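Local structure of biogenic amine-binding protein (Rhodnius prolixus, 4GE1) at residues S111-T115 against A156-V160. The protein probably binds biogenic amines such as serotonin and norepinephrine in the insect's saliva, within the barrel of a lipocalin of the nitrophorin family. Sequence-based numbering, arbitrary orientation.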
loop_
_atom_site.group_PDB
_atom_site.type_symbol
_atom_site.label_atom_id
_atom_site.label_comp_id
_atom_site.label_asym_id
_atom_site.label_seq_id
_atom_site.Cartn_x
_atom_site.Cartn_y
_atom_site.Cartn_z
ATOM N N SER A 111 -1.300 9.123 0.975
ATOM C CA SER A 111 -2.202 10.011 0.244
ATOM C C SER A 111 -2.859 9.297 -0.922
ATOM O O SER A 111 -2.205 9.006 -1.924
ATOM C CB SER A 111 -1.446 11.241 -0.283
ATOM O OG SER A 111 -0.543 11.744 0.682
ATOM N N TYR A 112 -4.150 9.016 -0.801
ATOM C CA TYR A 112 -4.881 8.416 -1.909
ATOM C C TYR A 112 -5.286 9.460 -2.944
ATOM O O TYR A 112 -6.098 10.353 -2.687
ATOM C CB TYR A 112 -6.061 7.553 -1.430
ATOM C CG TYR A 112 -5.601 6.168 -1.034
ATOM C CD1 TYR A 112 -5.318 5.862 0.289
ATOM C CD2 TYR A 112 -5.392 5.183 -1.994
ATOM C CE1 TYR A 112 -4.870 4.599 0.655
ATOM C CE2 TYR A 112 -4.939 3.913 -1.639
ATOM C CZ TYR A 112 -4.683 3.628 -0.311
ATOM O OH TYR A 112 -4.225 2.383 0.060
ATOM N N ILE A 113 -4.670 9.335 -4.112
ATOM C CA ILE A 113 -4.897 10.214 -5.241
ATOM C C ILE A 113 -6.271 9.976 -5.863
ATOM O O ILE A 113 -6.947 10.927 -6.276
ATOM C CB ILE A 113 -3.799 9.992 -6.291
ATOM C CG1 ILE A 113 -2.443 10.395 -5.713
ATOM C CG2 ILE A 113 -4.104 10.752 -7.565
ATOM C CD1 ILE A 113 -1.268 10.019 -6.588
ATOM N N ASP A 114 -6.677 8.706 -5.916
ATOM C CA ASP A 114 -7.965 8.315 -6.487
ATOM C C ASP A 114 -8.306 6.852 -6.170
ATOM O O ASP A 114 -7.416 6.040 -5.902
ATOM C CB ASP A 114 -7.965 8.531 -8.002
ATOM C CG ASP A 114 -9.350 8.398 -8.617
ATOM O OD1 ASP A 114 -10.349 8.669 -7.916
ATOM O OD2 ASP A 114 -9.441 8.031 -9.808
ATOM N N THR A 115 -9.597 6.526 -6.208
ATOM C CA THR A 115 -10.058 5.150 -6.029
ATOM C C THR A 115 -11.548 5.036 -6.325
ATOM O O THR A 115 -12.307 5.980 -6.104
ATOM C CB THR A 115 -9.824 4.647 -4.597
ATOM O OG1 THR A 115 -10.215 3.271 -4.503
ATOM C CG2 THR A 115 -10.640 5.470 -3.605
ATOM N N ALA A 156 -5.442 9.470 -13.079
ATOM C CA ALA A 156 -4.978 9.663 -11.714
ATOM C C ALA A 156 -3.462 9.842 -11.663
ATOM O O ALA A 156 -2.962 10.705 -10.944
ATOM C CB ALA A 156 -5.409 8.504 -10.837
ATOM N N LEU A 157 -2.739 9.024 -12.423
ATOM C CA LEU A 157 -1.283 9.120 -12.479
ATOM C C LEU A 157 -0.882 10.417 -13.179
ATOM O O LEU A 157 0.214 10.939 -12.973
ATOM C CB LEU A 157 -0.680 7.914 -13.209
ATOM C CG LEU A 157 -0.818 6.532 -12.548
ATOM C CD1 LEU A 157 -0.477 5.422 -13.528
ATOM C CD2 LEU A 157 0.060 6.427 -11.316
ATOM N N GLY A 158 -1.780 10.930 -14.012
ATOM C CA GLY A 158 -1.553 12.190 -14.695
ATOM C C GLY A 158 -1.385 13.334 -13.713
ATOM O O GLY A 158 -0.465 14.143 -13.834
ATOM N N LYS A 159 -2.277 13.397 -12.731
ATOM C CA LYS A 159 -2.231 14.449 -11.726
ATOM C C LYS A 159 -0.837 14.609 -11.130
ATOM O O LYS A 159 -0.430 15.719 -10.789
ATOM C CB LYS A 159 -3.219 14.158 -10.599
ATOM C CG LYS A 159 -4.674 14.432 -10.926
ATOM C CD LYS A 159 -5.550 14.008 -9.754
ATOM C CE LYS A 159 -4.925 14.430 -8.425
ATOM N NZ LYS A 159 -5.688 13.941 -7.241
ATOM N N VAL A 160 -0.108 13.504 -11.005
ATOM C CA VAL A 160 1.165 13.524 -10.288
ATOM C C VAL A 160 2.369 13.362 -11.207
ATOM O O VAL A 160 3.443 12.941 -10.774
ATOM C CB VAL A 160 1.199 12.482 -9.145
ATOM C CG1 VAL A 160 0.101 12.784 -8.137
ATOM C CG2 VAL A 160 1.066 11.058 -9.693
#
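Residues 111-115 end strand 102-115 of the lipocalin barrel, while 156-160 lie at the C-terminal part of helix 150-159 and run on into the loop. The backbones come nearest at Asp114 and Ala156, whose CA atoms are 6.2 Å apart. A classic beta bulge interrupts the strand here: Ile113 and Asp114 both face Val122 on strand 120-127, and Ile113 has helix-like phi/psi of -71/-38. In consequence the CA-CB bonds of these two consecutive residues both point toward the helix, where a regular strand would alternate them.

Ile113 supplies most of the strand's share of the interface, with 97 Å² covered by the helical segment. Its CD1 lies 3.5 Å from CG1 of Val160, and its CG2 lies 4.2 Å from CB of Ala156, so the side chain sits against both residues. The second bulge residue adds an aliphatic contact, Asp114 CB to Ala156 CB at 3.8 Å, while its carboxylate OD2 is hydrogen-bonded to Tyr120. At the exposed margin, the side chain of Lys159 extends to the strand, and its NZ donates a weak hydrogen bond to O of Ile113 at 3.4 Å; a further weak bond joins NZ to the backbone of Asp9.

Tyr112, which touches tryptamine in the pocket, contributes nothing to the helix contact, and the Ile113 side chain is about 11 Å from the ligand. The chemistry is therefore that of a helix seated on the outside of a lipocalin barrel: a small, mainly apolar interface burying 226 Å² in all, edged by one weak polar link and without a salt bridge.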